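PDB 2QS8: Xaa-Pro Dipeptidase from Alteromonas macleodii, which probably removes C-terminal residues from small peptides as a metal-dependent carboxypeptidase of the amidohydrolase superfamily, though it is named an Xaa-Pro dipeptidase. Local coordinates for residues H69-Q74 with G192-V197; F138-T143 with G229-V234. All coordinates share one frame; numbering follows the deposited sequence.

Interaction 1. Residues H69-Q74 with G192-V197. With MG (magnesium ion), chain C.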
# COMPACT_ATOMS: atom_id res chain seq x y z
N HIS A 69 17.13 -28.55 5.97
CA HIS A 69 15.89 -28.41 5.22
C HIS A 69 14.89 -29.54 5.45
O HIS A 69 14.90 -30.54 4.73
CB HIS A 69 16.22 -28.29 3.73
CG HIS A 69 15.11 -27.74 2.88
ND1 HIS A 69 15.27 -26.63 2.09
CD2 HIS A 69 13.85 -28.18 2.67
CE1 HIS A 69 14.15 -26.41 1.41
NE2 HIS A 69 13.28 -27.34 1.75
N VAL A 70 14.04 -29.38 6.45
CA VAL A 70 13.04 -30.40 6.75
C VAL A 70 11.66 -29.76 6.93
O VAL A 70 11.55 -28.57 7.20
CB VAL A 70 13.40 -31.19 8.05
CG1 VAL A 70 14.75 -31.89 7.88
CG2 VAL A 70 13.41 -30.26 9.24
N HIS A 71 10.62 -30.57 6.76
CA HIS A 71 9.25 -30.10 6.90
C HIS A 71 8.43 -31.05 7.79
O HIS A 71 7.51 -31.72 7.32
CB HIS A 71 8.56 -30.00 5.53
CG HIS A 71 9.20 -29.04 4.59
ND1 HIS A 71 9.18 -27.67 4.79
CD2 HIS A 71 9.88 -29.23 3.43
CE1 HIS A 71 9.81 -27.07 3.80
NE2 HIS A 71 10.24 -27.99 2.96
N PHE A 72 8.77 -31.10 9.07
CA PHE A 72 8.03 -31.97 9.98
C PHE A 72 6.56 -31.56 9.88
O PHE A 72 6.25 -30.37 9.83
CB PHE A 72 8.48 -31.79 11.43
CG PHE A 72 9.93 -32.16 11.69
CD1 PHE A 72 10.56 -33.16 10.96
CD2 PHE A 72 10.63 -31.55 12.72
CE1 PHE A 72 11.87 -33.55 11.25
CE2 PHE A 72 11.94 -31.92 13.03
CZ PHE A 72 12.56 -32.93 12.29
N GLY A 73 5.67 -32.55 9.84
CA GLY A 73 4.25 -32.25 9.76
C GLY A 73 3.64 -32.64 8.43
O GLY A 73 2.42 -32.60 8.26
N GLN A 74 4.48 -33.01 7.47
CA GLN A 74 4.00 -33.42 6.17
C GLN A 74 4.92 -34.45 5.54
O GLN A 74 6.10 -34.55 5.89
CB GLN A 74 3.86 -32.21 5.25
CG GLN A 74 5.17 -31.63 4.77
CD GLN A 74 5.02 -30.21 4.23
OE1 GLN A 74 4.89 -29.25 4.99
NE2 GLN A 74 5.04 -30.08 2.91
N GLY A 192 14.09 -17.81 11.85
CA GLY A 192 14.55 -17.30 10.57
C GLY A 192 13.45 -17.12 9.54
O GLY A 192 12.26 -17.27 9.82
N ILE A 193 13.88 -16.79 8.32
CA ILE A 193 12.97 -16.55 7.22
C ILE A 193 13.24 -17.46 6.05
O ILE A 193 14.38 -17.81 5.75
CB ILE A 193 13.10 -15.09 6.72
CG1 ILE A 193 12.67 -14.11 7.81
CG2 ILE A 193 12.27 -14.88 5.45
CD1 ILE A 193 11.19 -14.20 8.20
N LYS A 194 12.16 -17.85 5.37
CA LYS A 194 12.25 -18.69 4.20
C LYS A 194 11.34 -18.09 3.11
O LYS A 194 10.20 -17.74 3.38
CB LYS A 194 11.79 -20.11 4.54
CG LYS A 194 11.49 -20.99 3.34
CD LYS A 194 12.73 -21.29 2.52
CE LYS A 194 12.40 -22.30 1.42
NZ LYS A 194 11.66 -23.48 1.94
N ILE A 195 11.87 -17.96 1.90
CA ILE A 195 11.08 -17.42 0.79
C ILE A 195 11.27 -18.28 -0.46
O ILE A 195 12.27 -19.00 -0.58
CB ILE A 195 11.50 -15.98 0.41
CG1 ILE A 195 12.93 -15.97 -0.14
CG2 ILE A 195 11.36 -15.07 1.61
CD1 ILE A 195 13.41 -14.61 -0.66
N THR A 196 10.31 -18.21 -1.37
CA THR A 196 10.41 -18.92 -2.64
C THR A 196 10.70 -17.82 -3.67
O THR A 196 9.80 -17.13 -4.14
CB THR A 196 9.10 -19.68 -2.99
OG1 THR A 196 7.96 -18.84 -2.79
CG2 THR A 196 8.96 -20.91 -2.12
N VAL A 197 11.98 -17.65 -3.98
CA VAL A 197 12.40 -16.64 -4.94
C VAL A 197 12.09 -17.01 -6.40
O VAL A 197 12.19 -16.17 -7.29
CB VAL A 197 13.91 -16.31 -4.78
CG1 VAL A 197 14.74 -17.26 -5.61
CG2 VAL A 197 14.17 -14.85 -5.15
MG MG C . 11.01 -27.59 0.97

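Interaction 2. Residues F138-T143 with G229-V234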
# COMPACT_ATOMS: atom_id res chain seq x y z
N PHE A 138 15.15 -25.10 14.63
CA PHE A 138 15.27 -23.71 14.26
C PHE A 138 14.28 -23.57 13.11
O PHE A 138 14.47 -24.14 12.02
CB PHE A 138 16.70 -23.38 13.87
CG PHE A 138 17.66 -23.47 15.02
CD1 PHE A 138 18.36 -24.63 15.28
CD2 PHE A 138 17.84 -22.38 15.87
CE1 PHE A 138 19.23 -24.72 16.36
CE2 PHE A 138 18.72 -22.46 16.96
CZ PHE A 138 19.41 -23.63 17.20
N ALA A 139 13.21 -22.83 13.37
CA ALA A 139 12.13 -22.68 12.41
C ALA A 139 12.00 -21.35 11.71
O ALA A 139 12.38 -20.30 12.23
CB ALA A 139 10.83 -23.03 13.09
N ALA A 140 11.43 -21.41 10.51
CA ALA A 140 11.21 -20.23 9.70
C ALA A 140 9.72 -19.89 9.66
O ALA A 140 9.32 -18.84 9.14
CB ALA A 140 11.73 -20.47 8.29
N GLY A 141 8.90 -20.76 10.23
CA GLY A 141 7.46 -20.54 10.21
C GLY A 141 6.93 -20.60 8.78
O GLY A 141 7.39 -21.42 7.97
N LYS A 142 5.98 -19.74 8.45
CA LYS A 142 5.40 -19.73 7.12
C LYS A 142 6.36 -19.19 6.08
O LYS A 142 6.90 -18.10 6.23
CB LYS A 142 4.11 -18.90 7.09
CG LYS A 142 3.49 -18.76 5.69
CD LYS A 142 2.78 -20.04 5.24
CE LYS A 142 2.36 -19.95 3.78
NZ LYS A 142 3.53 -20.11 2.86
N THR A 143 6.58 -19.96 5.02
CA THR A 143 7.46 -19.55 3.93
C THR A 143 6.79 -18.35 3.26
O THR A 143 5.59 -18.34 3.04
CB THR A 143 7.62 -20.67 2.86
OG1 THR A 143 8.26 -21.81 3.45
CG2 THR A 143 8.45 -20.17 1.68
N GLY A 229 17.69 -9.95 13.25
CA GLY A 229 18.67 -10.99 13.50
C GLY A 229 18.21 -12.35 13.02
O GLY A 229 18.42 -13.37 13.70
N MSE A 230 17.59 -12.38 11.85
CA MSE A 230 17.08 -13.62 11.28
C MSE A 230 17.85 -14.03 10.04
O MSE A 230 18.21 -13.18 9.23
CB MSE A 230 15.61 -13.43 10.94
CG MSE A 230 14.77 -13.11 12.15
SE MSE A 230 12.91 -12.76 11.65
CE MSE A 230 12.11 -14.58 11.82
N TRP A 231 18.15 -15.32 9.91
CA TRP A 231 18.85 -15.80 8.72
C TRP A 231 17.81 -15.91 7.62
O TRP A 231 16.60 -15.93 7.89
CB TRP A 231 19.52 -17.16 8.96
CG TRP A 231 18.74 -18.12 9.82
CD1 TRP A 231 18.98 -18.42 11.13
CD2 TRP A 231 17.61 -18.92 9.43
NE1 TRP A 231 18.08 -19.36 11.57
CE2 TRP A 231 17.23 -19.69 10.55
CE3 TRP A 231 16.90 -19.07 8.23
CZ2 TRP A 231 16.16 -20.59 10.52
CZ3 TRP A 231 15.83 -19.97 8.20
CH2 TRP A 231 15.47 -20.71 9.33
N VAL A 232 18.26 -15.98 6.37
CA VAL A 232 17.35 -16.08 5.25
C VAL A 232 17.69 -17.27 4.34
O VAL A 232 18.75 -17.30 3.71
CB VAL A 232 17.35 -14.76 4.42
CG1 VAL A 232 16.45 -14.88 3.19
CG2 VAL A 232 16.90 -13.60 5.29
N ALA A 233 16.79 -18.25 4.30
CA ALA A 233 16.95 -19.43 3.45
C ALA A 233 16.12 -19.12 2.20
O ALA A 233 15.06 -18.50 2.29
CB ALA A 233 16.41 -20.67 4.16
N VAL A 234 16.58 -19.57 1.03
CA VAL A 234 15.87 -19.26 -0.21
C VAL A 234 15.63 -20.40 -1.20
O VAL A 234 16.57 -20.99 -1.73
CB VAL A 234 16.60 -18.10 -0.97
CG1 VAL A 234 15.85 -17.74 -2.25
CG2 VAL A 234 16.72 -16.89 -0.07

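Interaction 1. Residues H69-Q74 with G192-V197
Lys194 brings its ammonium end up to the His69 ring, NZ lying 3.9 Å from CE1 at an oblique approach, the two side chains crossing at about a right angle. His69 and His71 form the His-X-His motif at the C-terminal end of the first barrel strand in the TIM-barrel amidohydrolases, and both rings converge on one magnesium ion through NE2. His69 sends its CG anti to the backbone N (chi1 -163°), while the imidazole of His71 swings beside its own N, and the two alternating residues thereby aim at the same metal. Each ring is fixed from behind at ND1, His69 by Glu254 and His71 by the carbonyl of Gly114, which keeps NE2 directed inward; Asp328 adds a third ligand to the ion. The lysine chain, bent at chi2 and chi4, curls in beside the two rings and gives its NZ a hydrogen bond to the Val113 carbonyl. At the His71 ring NZ arrives at the edge, near the ring plane, 4.4 Å from CE1. The metal bonds themselves measure 2.4 Å from His69 NE2 and 2.2 Å from His71 NE2.

Interaction 2. Residues F138-T143 with G229-V234
The backbones of 138-143 and 229-234 do not pair directly but lie one strand apart, closest at Ala140 and Ala233, whose CA atoms are 8.5 Å from each other, and the indole of Trp231 reaches across from two residues earlier to Phe138, Ala139 and Ala140. Trp231 carries the contact. Its CG sits between the backbone N and the carbonyl carbon (chi1 38°), a crowded position that extends the indole away from its own strand toward the end of strand 136-139. The six-membered ring does the touching. Ala140 sets its methyl obliquely against the far corner of this ring, CB being 3.9 Å from CH2 and 4.1 Å from CZ3. At the next corner, CZ2 faces the backbone: the carbonyl O of Phe138 lies near the ring plane at the edge, 4.2 Å from CZ2, and the O of Ala139 is equally distant from CZ2 but comes in obliquely. Phe138 adds its CB, 4.4 Å from CZ2, while its phenyl ring leads away from the tryptophan. Indole carbons thus meet a methyl, a CB and two backbone carbonyl oxygens, van der Waals contact throughout, in the interior of the TIM barrel. Arg111 makes a cation-pi contact with the same indole, adding a charged partner to the alkyl ones. Further along 138-143, Lys142 turns back through bends at chi2 and chi4 (both 75°), and NZ bonds the Thr143 carbonyl on a lone pair in the carbonyl plane at 2.7 Å; Ala151 O accepts a second bond from this NZ. Behind the strands, Ala139 packs on helix 119-128 and Val232 on helix 215-227, whose C-terminal end is closed by a Schellman motif at Gly229, while strand 192-196 runs between the two segments.

In the fold
Interactions 1 and 2 have centres about 7 Å apart, and their segments alternate along the chain: 69-74, 138-143, 192-197, then 229-234. Strands 192-196 and 231-236 are parallel neighbours in one sheet, joined where Ile193 N and O probably bond Trp231 O and Ala233 N at 2.9 Å each. Strand 192-196 thus belongs to both neighbourhoods, its Lys194 facing the metal histidines and also touching Thr143 and Ala140. Interaction 1 lies at the metal centre; interaction 2 fills the barrel interior next to it, with the Ala140 side chain about 10 Å from the magnesium ion. Together they link the strand end at the metal to strands 136-139, 192-196 and 231-236, which lie side by side in the TIM barrel.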